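Local coordinates for protein putative angiotensinogen (Lampetra fluviatilis, PDB 5INW) that belongs to the serpin family, binds heparin and inhibits thrombin, an inhibition that heparin promotes by acting as a template, at residues S127-A130 against E131-A135; L184-Q187 against F188-T191; D233-T236 against D237-L240; G250-G253 against N254-P258; V326-E329 against Q330-W334. The protein carries 1 engineered substitution. All coordinates share one frame; numbering follows the deposited sequence.

Contact 1. Residues S127-A130 against E131-A135; sequences STRA and ELDTA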
loop_
_atom_site.group_PDB
_atom_site.type_symbol
_atom_site.label_atom_id
_atom_site.label_comp_id
_atom_site.label_asym_id
_atom_site.label_seq_id
_atom_site.Cartn_x
_atom_site.Cartn_y
_atom_site.Cartn_z
ATOM N N SER A 127 7.150 24.798 8.104
ATOM C CA SER A 127 8.128 23.721 7.929
ATOM C C SER A 127 7.421 22.352 7.700
ATOM O O SER A 127 7.830 21.587 6.815
ATOM C CB SER A 127 9.099 23.626 9.144
ATOM O OG SER A 127 8.449 23.024 10.279
ATOM N N THR A 128 6.352 22.088 8.473
ATOM C CA THR A 128 5.600 20.846 8.391
ATOM C C THR A 128 4.982 20.566 7.010
ATOM O O THR A 128 5.151 19.479 6.475
ATOM C CB THR A 128 4.522 20.850 9.460
ATOM O OG1 THR A 128 5.153 21.098 10.723
ATOM C CG2 THR A 128 3.776 19.505 9.496
ATOM N N ARG A 129 4.248 21.552 6.496
ATOM C CA ARG A 129 3.728 21.585 5.135
ATOM C C ARG A 129 4.894 21.341 4.180
ATOM O O ARG A 129 4.808 20.458 3.348
ATOM C CB ARG A 129 2.960 22.928 4.872
ATOM C CG ARG A 129 2.652 23.411 3.431
ATOM C CD ARG A 129 1.282 24.065 3.283
ATOM N NE ARG A 129 0.912 24.350 1.887
ATOM C CZ ARG A 129 0.380 23.458 1.035
ATOM N NH1 ARG A 129 0.116 22.198 1.394
ATOM N NH2 ARG A 129 0.098 23.833 -0.205
ATOM N N ALA A 130 5.979 22.101 4.284
ATOM C CA ALA A 130 7.089 21.993 3.293
ATOM C C ALA A 130 7.689 20.587 3.140
ATOM O O ALA A 130 7.726 20.032 2.035
ATOM C CB ALA A 130 8.200 22.995 3.603
ATOM N N GLU A 131 8.176 20.044 4.247
ATOM C CA GLU A 131 8.675 18.663 4.303
ATOM C C GLU A 131 7.719 17.679 3.651
ATOM O O GLU A 131 8.135 16.789 2.886
ATOM C CB GLU A 131 8.838 18.260 5.751
ATOM C CG GLU A 131 9.960 18.972 6.477
ATOM C CD GLU A 131 10.160 18.462 7.894
ATOM O OE1 GLU A 131 9.449 17.495 8.317
ATOM O OE2 GLU A 131 11.054 19.025 8.597
ATOM N N LEU A 132 6.437 17.834 4.007
ATOM C CA LEU A 132 5.350 16.991 3.484
ATOM C C LEU A 132 5.096 17.122 1.970
ATOM O O LEU A 132 4.904 16.093 1.300
ATOM C CB LEU A 132 4.040 17.229 4.264
ATOM C CG LEU A 132 3.832 16.373 5.523
ATOM C CD1 LEU A 132 2.630 16.841 6.308
ATOM C CD2 LEU A 132 3.612 14.917 5.174
ATOM N N ASP A 133 5.077 18.367 1.457
ATOM C CA ASP A 133 5.031 18.640 0.001
ATOM C C ASP A 133 6.221 18.023 -0.700
ATOM O O ASP A 133 6.063 17.375 -1.730
ATOM C CB ASP A 133 5.074 20.140 -0.334
ATOM C CG ASP A 133 3.835 20.929 0.133
ATOM O OD1 ASP A 133 2.727 20.387 0.175
ATOM O OD2 ASP A 133 3.979 22.140 0.408
ATOM N N THR A 134 7.429 18.203 -0.154
ATOM C CA THR A 134 8.612 17.615 -0.817
ATOM C C THR A 134 8.488 16.064 -0.837
ATOM O O THR A 134 8.647 15.453 -1.883
ATOM C CB THR A 134 9.967 18.196 -0.342
ATOM O OG1 THR A 134 10.108 18.034 1.066
ATOM C CG2 THR A 134 10.050 19.677 -0.685
ATOM N N ALA A 135 8.094 15.434 0.253
ATOM C CA ALA A 135 7.917 14.007 0.173
ATOM C C ALA A 135 6.861 13.569 -0.879
ATOM O O ALA A 135 7.096 12.622 -1.634
ATOM C CB ALA A 135 7.626 13.434 1.538
HETATM O O HOH W 1 6.630 16.884 8.294
#
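R129 and D133 stand one turn apart on helix 126-136 and form the i to i+4 charge pair familiar from alpha-helices, a useful example of a salt bridge that is not also a hydrogen bond. NH1 of R129 lies 3.4 Å from OD1 of D133, yet the carboxylate sits over a face of the guanidinium and the two planes are turned 88° against each other. No N-H points at the oxygen, and attraction between the charges is what remains. The arginine gets there with CG anti to its backbone N (chi1 163°) and a bend at chi2, which carries the guanidinium along the helix toward the next turn.

The backbone bonds are regular: E131 N, L132 N, D133 N and T134 N each donate to the carbonyl four residues earlier, with D133 N to R129 O measuring 2.8 Å.

A water adds a further polar link. It donates to OE1 of E131 at 2.9 Å and, weakly, to the carbonyl oxygen of T128. The same OE1 is bonded to the backbone N of S371, while the hydroxyls of S127 and T128 both meet the hydroxyl of S371.

Apolar contact lies on the buried flank, where CD1 of L132 comes within 4.3 Å of CG2 of T128 and both side chains touch M372.

At the far end, OG1 of T134 has two carbonyls to choose from with its single proton: E131 O at 3.0 Å and A130 O at 3.3 Å.

Contact 2. Residues L184-Q187 against F188-T191; sequences LYRQ and FTRT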
loop_
_atom_site.group_PDB
_atom_site.type_symbol
_atom_site.label_atom_id
_atom_site.label_comp_id
_atom_site.label_asym_id
_atom_site.label_seq_id
_atom_site.Cartn_x
_atom_site.Cartn_y
_atom_site.Cartn_z
ATOM N N LEU A 184 -13.007 23.576 13.627
ATOM C CA LEU A 184 -12.179 23.363 12.463
ATOM C C LEU A 184 -12.383 24.492 11.471
ATOM O O LEU A 184 -13.505 25.025 11.305
ATOM C CB LEU A 184 -12.551 22.033 11.826
ATOM C CG LEU A 184 -12.477 20.812 12.766
ATOM C CD1 LEU A 184 -12.853 19.583 11.977
ATOM C CD2 LEU A 184 -11.102 20.545 13.381
ATOM N N TYR A 185 -11.304 24.881 10.816
ATOM C CA TYR A 185 -11.421 25.839 9.750
ATOM C C TYR A 185 -12.136 25.212 8.583
ATOM O O TYR A 185 -11.928 24.032 8.283
ATOM C CB TYR A 185 -10.056 26.306 9.290
ATOM C CG TYR A 185 -9.315 27.150 10.296
ATOM C CD1 TYR A 185 -9.840 28.375 10.748
ATOM C CD2 TYR A 185 -8.088 26.760 10.748
ATOM C CE1 TYR A 185 -9.151 29.165 11.652
ATOM C CE2 TYR A 185 -7.384 27.528 11.627
ATOM C CZ TYR A 185 -7.898 28.725 12.091
ATOM O OH TYR A 185 -7.078 29.451 12.941
ATOM N N ARG A 186 -12.977 26.003 7.920
ATOM C CA ARG A 186 -13.762 25.500 6.805
ATOM C C ARG A 186 -12.962 25.201 5.523
ATOM O O ARG A 186 -13.363 24.354 4.700
ATOM C CB ARG A 186 -14.852 26.467 6.487
ATOM C CG ARG A 186 -15.858 25.858 5.572
ATOM C CD ARG A 186 -16.960 26.850 5.398
ATOM N NE ARG A 186 -16.542 28.011 4.616
ATOM C CZ ARG A 186 -17.347 29.012 4.320
ATOM N NH1 ARG A 186 -18.612 29.015 4.771
ATOM N NH2 ARG A 186 -16.887 30.016 3.590
ATOM N N GLN A 187 -11.836 25.875 5.350
ATOM C CA GLN A 187 -11.055 25.670 4.149
ATOM C C GLN A 187 -10.433 24.278 4.252
ATOM O O GLN A 187 -10.289 23.535 3.233
ATOM C CB GLN A 187 -10.035 26.810 3.963
ATOM C CG GLN A 187 -10.654 28.173 3.665
ATOM C CD GLN A 187 -10.883 29.043 4.893
ATOM O OE1 GLN A 187 -10.888 28.572 6.048
ATOM N NE2 GLN A 187 -11.122 30.347 4.644
ATOM N N PHE A 188 -10.134 23.891 5.487
ATOM C CA PHE A 188 -9.691 22.529 5.751
ATOM C C PHE A 188 -10.780 21.487 5.481
ATOM O O PHE A 188 -10.522 20.510 4.806
ATOM C CB PHE A 188 -9.173 22.377 7.172
ATOM C CG PHE A 188 -8.840 20.967 7.521
ATOM C CD1 PHE A 188 -7.635 20.393 7.079
ATOM C CD2 PHE A 188 -9.709 20.192 8.273
ATOM C CE1 PHE A 188 -7.278 19.091 7.410
ATOM C CE2 PHE A 188 -9.367 18.860 8.601
ATOM C CZ PHE A 188 -8.156 18.311 8.159
ATOM N N THR A 189 -11.994 21.691 5.991
ATOM C CA THR A 189 -13.047 20.659 5.872
ATOM C C THR A 189 -13.548 20.442 4.478
ATOM O O THR A 189 -13.813 19.307 4.088
ATOM C CB THR A 189 -14.280 20.978 6.714
ATOM O OG1 THR A 189 -14.766 22.275 6.386
ATOM C CG2 THR A 189 -13.922 20.905 8.141
ATOM N N ARG A 190 -13.597 21.526 3.733
ATOM C CA ARG A 190 -13.984 21.495 2.355
ATOM C C ARG A 190 -12.913 20.948 1.440
ATOM O O ARG A 190 -13.277 20.242 0.483
ATOM C CB ARG A 190 -14.331 22.882 1.857
ATOM C CG ARG A 190 -15.553 23.406 2.516
ATOM C CD ARG A 190 -15.896 24.730 1.920
ATOM N NE ARG A 190 -17.251 25.110 2.313
ATOM C CZ ARG A 190 -17.839 26.253 1.999
ATOM N NH1 ARG A 190 -17.209 27.129 1.243
ATOM N NH2 ARG A 190 -19.047 26.518 2.460
ATOM N N THR A 191 -11.625 21.265 1.644
ATOM C CA THR A 191 -10.610 20.611 0.781
ATOM C C THR A 191 -10.548 19.122 1.088
ATOM O O THR A 191 -10.294 18.354 0.162
ATOM C CB THR A 191 -9.186 21.176 0.828
ATOM O OG1 THR A 191 -8.800 21.180 2.157
ATOM C CG2 THR A 191 -9.102 22.600 0.310
#
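T189 packs against both L184 and R186 at the first turn of helix 186-196, where Y185 holds the N-cap position. On the inner side F188 is buried and threonine hydroxyls grip the backbone carbonyls. CG2 of T189 lies 4.1 Å from CB of L184, the two side chains crossing at a slant, and the hydroxyl turns back along the helix. With OG1 set between the backbone N and the carbonyl carbon (chi1 54°), T189 donates to the carbonyl oxygen of R186 at 3.0 Å. R190 N reaches that same oxygen from the same face of its plane, giving R186 O two donors. T191, two residues on, does likewise: its OG1 meets Q187 O at 3.0 Å in the carbonyl plane, on a lone pair, while T191 N approaches from above that plane. An alanine in place of T189 would probably leave R186 O with R190 N as its one donor here and open a gap beside L184.

The solvent side belongs to R186 and R190, closely stacked yet with no hydrogen bond between their guanidinium groups. They run alongside each other in the same direction, the flat groups 3.6 Å apart at their centres, planes at 7°. NH1 of R186 is 3.4 Å from NH2 of R190, so like charges face each other; solvent probably eases the repulsion.

Helix 186-196 is the crossover of a beta-alpha-beta unit, linking strand 168-179 to its parallel neighbour 200-203. L184 and F188 both rest on I382, whose backbone is also hydrogen-bonded to that of Y185.

Contact 3. Residues D233-T236 against D237-L240; sequences DVDT and DTSL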
loop_
_atom_site.group_PDB
_atom_site.type_symbol
_atom_site.label_atom_id
_atom_site.label_comp_id
_atom_site.label_asym_id
_atom_site.label_seq_id
_atom_site.Cartn_x
_atom_site.Cartn_y
_atom_site.Cartn_z
ATOM N N ASP A 233 -7.566 1.567 19.780
ATOM C CA ASP A 233 -7.381 2.390 20.974
ATOM C C ASP A 233 -7.433 3.847 20.544
ATOM O O ASP A 233 -7.090 4.173 19.408
ATOM C CB ASP A 233 -6.005 2.026 21.607
ATOM C CG ASP A 233 -5.923 2.205 23.140
ATOM O OD1 ASP A 233 -6.631 3.049 23.732
ATOM O OD2 ASP A 233 -5.064 1.525 23.757
ATOM N N VAL A 234 -7.844 4.716 21.462
ATOM C CA VAL A 234 -7.852 6.159 21.240
ATOM C C VAL A 234 -7.691 6.895 22.559
ATOM O O VAL A 234 -8.432 6.656 23.513
ATOM C CB VAL A 234 -9.133 6.604 20.496
ATOM C CG1 VAL A 234 -10.374 6.506 21.381
ATOM C CG2 VAL A 234 -8.986 8.005 19.943
ATOM N N ASP A 235 -6.712 7.791 22.602
ATOM C CA ASP A 235 -6.466 8.683 23.750
ATOM C C ASP A 235 -7.642 9.663 23.951
ATOM O O ASP A 235 -8.333 10.029 22.988
ATOM C CB ASP A 235 -5.156 9.467 23.501
ATOM C CG ASP A 235 -4.439 9.851 24.769
ATOM O OD1 ASP A 235 -3.966 8.944 25.486
ATOM O OD2 ASP A 235 -4.300 11.066 25.031
ATOM N N THR A 236 -7.894 10.044 25.205
ATOM C CA THR A 236 -8.818 11.149 25.565
ATOM C C THR A 236 -8.421 12.475 24.902
ATOM O O THR A 236 -9.266 13.171 24.298
ATOM C CB THR A 236 -8.794 11.343 27.100
ATOM O OG1 THR A 236 -9.257 10.129 27.721
ATOM C CG2 THR A 236 -9.635 12.593 27.586
ATOM N N ASP A 237 -7.123 12.781 25.002
ATOM C CA ASP A 237 -6.530 14.005 24.440
ATOM C C ASP A 237 -6.262 13.917 22.937
ATOM O O ASP A 237 -5.588 14.766 22.359
ATOM C CB ASP A 237 -5.219 14.357 25.165
ATOM C CG ASP A 237 -5.393 14.537 26.697
ATOM O OD1 ASP A 237 -6.499 14.254 27.259
ATOM O OD2 ASP A 237 -4.394 14.965 27.335
ATOM N N THR A 238 -6.761 12.863 22.312
ATOM C CA THR A 238 -6.861 12.805 20.892
ATOM C C THR A 238 -7.834 13.831 20.410
ATOM O O THR A 238 -8.977 13.971 20.922
ATOM C CB THR A 238 -7.290 11.421 20.414
ATOM O OG1 THR A 238 -6.269 10.507 20.805
ATOM C CG2 THR A 238 -7.434 11.379 18.877
ATOM N N SER A 239 -7.366 14.493 19.371
ATOM C CA SER A 239 -8.054 15.587 18.764
ATOM C C SER A 239 -8.533 15.294 17.346
ATOM O O SER A 239 -9.617 15.759 16.983
ATOM C CB SER A 239 -7.160 16.816 18.820
ATOM O OG SER A 239 -7.424 17.498 20.039
ATOM N N LEU A 240 -7.775 14.519 16.567
ATOM C CA LEU A 240 -8.308 13.924 15.329
ATOM C C LEU A 240 -7.699 12.571 15.052
ATOM O O LEU A 240 -6.608 12.275 15.537
ATOM C CB LEU A 240 -8.004 14.767 14.106
ATOM C CG LEU A 240 -8.721 16.087 13.944
ATOM C CD1 LEU A 240 -7.859 17.191 14.568
ATOM C CD2 LEU A 240 -9.016 16.336 12.457
#
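The backbone from D235 to T238 folds into a type I beta turn, closed by a weak bond of 3.3 Å from T238 N to D235 O. This bend leads the chain into strand 238-251 of the large serpin sheet. Two side chains reinforce it, neither strongly. D235 sends OD2 back toward the turn, where D237 N donates to it at 3.3 Å with an angle of 136°, a weak Asx turn inside the beta turn. From the other end, OG1 of T238, placed beside its own backbone N (chi1 -63°), donates weakly to D235 O at 3.0 Å, so one carbonyl receives both the amide and the hydroxyl of the same threonine.

The carboxylates of D235 and D237 stand with planes 80° apart, OD2 of the first 4.5 Å from OD1 of the second; their like charges probably disfavour closer approach. Beyond the turn, S239 and L240 both face I416, a classic beta bulge in the pairing with strand 405-417.

V234, on the inner side, packs against A211 and V212 of helix 208-221 and meets T238 at about a right angle, with CG2 of V234 3.9 Å from CG2 of T238.

Contact 4. Residues G250-G253 against N254-P258; sequences GSWG and NKFEP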
loop_
_atom_site.group_PDB
_atom_site.type_symbol
_atom_site.label_atom_id
_atom_site.label_comp_id
_atom_site.label_asym_id
_atom_site.label_seq_id
_atom_site.Cartn_x
_atom_site.Cartn_y
_atom_site.Cartn_z
ATOM N N GLY A 250 -8.889 -8.955 -7.246
ATOM C CA GLY A 250 -8.731 -9.228 -8.652
ATOM C C GLY A 250 -8.699 -10.703 -8.953
ATOM O O GLY A 250 -7.993 -11.463 -8.339
ATOM N N SER A 251 -9.499 -11.097 -9.920
ATOM C CA SER A 251 -9.448 -12.471 -10.481
ATOM C C SER A 251 -8.311 -12.561 -11.457
ATOM O O SER A 251 -8.128 -11.624 -12.277
ATOM C CB SER A 251 -10.731 -12.803 -11.208
ATOM O OG SER A 251 -11.644 -13.247 -10.288
ATOM N N TRP A 252 -7.566 -13.668 -11.411
ATOM C CA TRP A 252 -6.509 -13.878 -12.422
ATOM C C TRP A 252 -7.161 -13.904 -13.812
ATOM O O TRP A 252 -8.327 -14.332 -13.990
ATOM C CB TRP A 252 -5.782 -15.194 -12.234
ATOM C CG TRP A 252 -5.091 -15.350 -10.987
ATOM C CD1 TRP A 252 -5.334 -16.287 -10.041
ATOM C CD2 TRP A 252 -3.997 -14.556 -10.502
ATOM N NE1 TRP A 252 -4.474 -16.125 -8.975
ATOM C CE2 TRP A 252 -3.623 -15.083 -9.244
ATOM C CE3 TRP A 252 -3.299 -13.470 -11.004
ATOM C CZ2 TRP A 252 -2.590 -14.549 -8.492
ATOM C CZ3 TRP A 252 -2.284 -12.964 -10.270
ATOM C CH2 TRP A 252 -1.945 -13.478 -9.005
ATOM N N GLY A 253 -6.431 -13.409 -14.791
ATOM C CA GLY A 253 -6.854 -13.591 -16.155
ATOM C C GLY A 253 -6.774 -15.048 -16.533
ATOM O O GLY A 253 -7.555 -15.496 -17.355
ATOM N N ASN A 254 -5.802 -15.759 -15.963
ATOM C CA ASN A 254 -5.648 -17.181 -16.141
ATOM C C ASN A 254 -5.753 -17.781 -14.777
ATOM O O ASN A 254 -4.807 -17.786 -14.001
ATOM C CB ASN A 254 -4.284 -17.461 -16.702
ATOM C CG ASN A 254 -3.920 -16.502 -17.781
ATOM O OD1 ASN A 254 -4.336 -16.690 -18.921
ATOM N ND2 ASN A 254 -3.142 -15.459 -17.446
ATOM N N LYS A 255 -6.934 -18.268 -14.453
ATOM C CA LYS A 255 -7.160 -18.878 -13.148
ATOM C C LYS A 255 -6.470 -20.239 -13.036
ATOM O O LYS A 255 -6.407 -20.968 -13.999
ATOM C CB LYS A 255 -8.655 -19.008 -12.892
ATOM C CG LYS A 255 -9.384 -17.673 -12.753
ATOM C CD LYS A 255 -10.691 -17.876 -12.022
ATOM C CE LYS A 255 -11.643 -16.740 -12.275
ATOM N NZ LYS A 255 -12.929 -17.055 -11.609
ATOM N N PHE A 256 -5.948 -20.547 -11.853
ATOM C CA PHE A 256 -5.239 -21.800 -11.600
ATOM C C PHE A 256 -6.258 -22.865 -11.346
ATOM O O PHE A 256 -7.326 -22.582 -10.833
ATOM C CB PHE A 256 -4.399 -21.737 -10.331
ATOM C CG PHE A 256 -3.242 -20.795 -10.403
ATOM C CD1 PHE A 256 -3.398 -19.430 -10.044
ATOM C CD2 PHE A 256 -1.980 -21.242 -10.766
ATOM C CE1 PHE A 256 -2.317 -18.547 -10.087
ATOM C CE2 PHE A 256 -0.897 -20.361 -10.807
ATOM C CZ PHE A 256 -1.066 -19.017 -10.477
ATOM N N GLU A 257 -5.890 -24.100 -11.648
ATOM C CA GLU A 257 -6.732 -25.244 -11.337
ATOM C C GLU A 257 -6.382 -25.721 -9.902
ATOM O O GLU A 257 -5.201 -25.951 -9.587
ATOM C CB GLU A 257 -6.573 -26.337 -12.431
ATOM C CG GLU A 257 -7.505 -27.541 -12.325
ATOM C CD GLU A 257 -9.011 -27.229 -12.361
ATOM O OE1 GLU A 257 -9.419 -26.147 -12.899
ATOM O OE2 GLU A 257 -9.802 -28.093 -11.857
ATOM N N PRO A 258 -7.405 -25.838 -9.018
ATOM C CA PRO A 258 -7.213 -26.451 -7.693
ATOM C C PRO A 258 -6.656 -27.868 -7.715
ATOM O O PRO A 258 -5.752 -28.175 -6.937
ATOM C CB PRO A 258 -8.618 -26.475 -7.115
ATOM C CG PRO A 258 -9.258 -25.274 -7.724
ATOM C CD PRO A 258 -8.758 -25.251 -9.137
#
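W252 and F256 form a T-shaped pair in which the phenylalanine presents its edge to the face of the indole. The planes stand 81° apart, and the centroids of the phenyl and the five-membered ring are separated by 5.0 Å. CE1 of F256 is the leading atom, 3.4 Å from NE1 of W252, and it lies over the rim of the indole instead of its middle; CD1 of F256 follows at 3.7 Å from CD1 of W252. The indole is further held by a hydrogen bond from NE1 to the carbonyl oxygen of N402 and by stacking with Y302.

Strand 238-251 has just ended here, and the backbone of W252 bonds to that of E404, next to the start of strand 405-417. In a cleaved serpin that strand is the inserted reactive loop, and the region where its insertion begins is known as the breach. A leucine in place of W252 would probably leave the edge of F256 without an aromatic face to meet and N402 O without its indole donor.

K255 makes van der Waals contacts along its chain and a salt bridge at its end. Its CG passes 3.7 Å from the carbonyl oxygen of W252, and with the chain extended beyond CG, CE comes to 4.0 Å from OG of S251. The ammonium group continues to E404, its partner in the salt bridge.

Apolar surroundings complete the setting of F256, whose ring also touches M279 of strand 273-283 and L347 and L349 of strand 345-359.

Contact 5. Residues V326-E329 against Q330-W334; sequences VSQE and QLEEW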
loop_
_atom_site.group_PDB
_atom_site.type_symbol
_atom_site.label_atom_id
_atom_site.label_comp_id
_atom_site.label_asym_id
_atom_site.label_seq_id
_atom_site.Cartn_x
_atom_site.Cartn_y
_atom_site.Cartn_z
ATOM N N VAL A 326 14.823 -1.039 -6.534
ATOM C CA VAL A 326 13.423 -0.682 -6.761
ATOM C C VAL A 326 13.250 0.821 -6.827
ATOM O O VAL A 326 13.689 1.552 -5.983
ATOM C CB VAL A 326 12.395 -1.298 -5.785
ATOM C CG1 VAL A 326 12.355 -2.805 -5.964
ATOM C CG2 VAL A 326 12.637 -0.885 -4.334
ATOM N N SER A 327 12.614 1.257 -7.886
ATOM C CA SER A 327 12.426 2.644 -8.161
ATOM C C SER A 327 11.432 2.678 -9.295
ATOM O O SER A 327 11.091 1.634 -9.922
ATOM C CB SER A 327 13.718 3.308 -8.614
ATOM O OG SER A 327 14.034 2.924 -9.950
ATOM N N GLN A 328 10.957 3.884 -9.543
ATOM C CA GLN A 328 10.121 4.127 -10.671
ATOM C C GLN A 328 10.880 3.727 -11.962
ATOM O O GLN A 328 10.331 3.044 -12.829
ATOM C CB GLN A 328 9.701 5.584 -10.649
ATOM C CG GLN A 328 8.872 6.012 -11.827
ATOM C CD GLN A 328 7.543 5.309 -11.879
ATOM O OE1 GLN A 328 7.004 4.900 -10.851
ATOM N NE2 GLN A 328 6.981 5.204 -13.076
ATOM N N GLU A 329 12.144 4.112 -12.072
ATOM C CA GLU A 329 12.882 3.848 -13.301
ATOM C C GLU A 329 13.088 2.333 -13.497
ATOM O O GLU A 329 12.907 1.813 -14.606
ATOM C CB GLU A 329 14.169 4.683 -13.325
ATOM C CG GLU A 329 15.056 4.515 -14.571
ATOM C CD GLU A 329 16.349 5.337 -14.526
ATOM O OE1 GLU A 329 16.969 5.441 -13.436
ATOM O OE2 GLU A 329 16.765 5.875 -15.587
ATOM N N GLN A 330 13.419 1.641 -12.410
ATOM C CA GLN A 330 13.516 0.187 -12.404
ATOM C C GLN A 330 12.202 -0.483 -12.825
ATOM O O GLN A 330 12.205 -1.470 -13.598
ATOM C CB GLN A 330 13.946 -0.349 -11.019
ATOM C CG GLN A 330 14.323 -1.833 -11.020
ATOM C CD GLN A 330 15.307 -2.187 -12.151
ATOM O OE1 GLN A 330 16.344 -1.551 -12.296
ATOM N NE2 GLN A 330 14.968 -3.179 -12.961
ATOM N N LEU A 331 11.086 0.026 -12.296
ATOM C CA LEU A 331 9.781 -0.482 -12.692
ATOM C C LEU A 331 9.586 -0.347 -14.187
ATOM O O LEU A 331 9.176 -1.305 -14.847
ATOM C CB LEU A 331 8.651 0.225 -11.936
ATOM C CG LEU A 331 7.203 -0.075 -12.385
ATOM C CD1 LEU A 331 6.917 -1.552 -12.186
ATOM C CD2 LEU A 331 6.212 0.790 -11.639
ATOM N N GLU A 332 9.886 0.826 -14.733
ATOM C CA GLU A 332 9.735 1.003 -16.181
ATOM C C GLU A 332 10.647 0.080 -16.945
ATOM O O GLU A 332 10.228 -0.470 -17.954
ATOM C CB GLU A 332 9.916 2.457 -16.583
ATOM C CG GLU A 332 8.617 3.223 -16.376
ATOM C CD GLU A 332 8.794 4.681 -16.034
ATOM O OE1 GLU A 332 9.872 5.061 -15.574
ATOM O OE2 GLU A 332 7.837 5.445 -16.205
ATOM N N GLU A 333 11.859 -0.105 -16.409
ATOM C CA GLU A 333 12.833 -1.081 -16.913
ATOM C C GLU A 333 12.216 -2.463 -17.033
ATOM O O GLU A 333 12.049 -2.970 -18.141
ATOM C CB GLU A 333 14.112 -1.149 -16.041
ATOM C CG GLU A 333 15.302 -0.320 -16.544
ATOM C CD GLU A 333 15.993 -0.921 -17.765
ATOM O OE1 GLU A 333 16.233 -2.163 -17.805
ATOM O OE2 GLU A 333 16.299 -0.144 -18.695
ATOM N N TRP A 334 11.834 -3.041 -15.897
ATOM C CA TRP A 334 11.198 -4.372 -15.861
ATOM C C TRP A 334 10.004 -4.549 -16.786
ATOM O O TRP A 334 9.809 -5.644 -17.306
ATOM C CB TRP A 334 10.737 -4.709 -14.447
ATOM C CG TRP A 334 11.829 -5.142 -13.532
ATOM C CD1 TRP A 334 12.964 -5.795 -13.879
ATOM C CD2 TRP A 334 11.861 -5.018 -12.098
ATOM N NE1 TRP A 334 13.719 -6.047 -12.772
ATOM C CE2 TRP A 334 13.068 -5.583 -11.662
ATOM C CE3 TRP A 334 11.000 -4.468 -11.152
ATOM C CZ2 TRP A 334 13.440 -5.618 -10.316
ATOM C CZ3 TRP A 334 11.377 -4.502 -9.797
ATOM C CH2 TRP A 334 12.583 -5.071 -9.402
#
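S327 turns its hydroxyl under the first turn of helix 328-337, where OG accepts from Q330 N at 2.8 Å with an almost straight angle of 175°. OG stands between the backbone N and the carbonyl carbon (chi1 74°), which aims it at an amide that lacks the usual helical partner, V326 O being bonded to K94 instead. S327 O then takes L331 N, and the regular helical pattern is under way. The serine is thus a textbook N-cap.

Q328 and E332, one turn apart, cross at a slant with amide and carboxylate planes 84° to each other. The glutamine bends at chi2 and brings NE2 to 3.3 Å from OE2 of E332, a weak bond; its OE1 is turned to ND2 of N86 on helix 77-96, so the one amide serves two partners.

On another flank, the indole of W334 comes back toward the start of the segment, and CH2 touches CG1 of V326 at 4.1 Å. NE2 of Q330 lies over the rim of the same indole, without a hydrogen bond to NE1, whose partner is D290. V326 also touches F90 and Y93 of helix 77-96. L331 packs on V24 of the separate C-terminal peptide chain, and E332 touches R22 of that peptide.

The five contacts follow one another along the chain in numerical order, all within the serpin fold, and none touches another. Contacts 3 and 4 mark the two ends of strand 238-251, their centres about 44 Å apart on opposite sides of the chain's centre; both ends meet the region of strand 405-417, as expected of a cleaved serpin with its reactive loop in the sheet. Contacts 2 and 3 approach most closely, with nearest atoms about 5 Å apart; contact 2 is on the helix that crosses between strands 168-179 and 200-203. Contacts 1 and 5, on helices 126-136 and 328-337, have centres about 25 Å apart. Three contacts thus lie on helices and two at the ends of one strand.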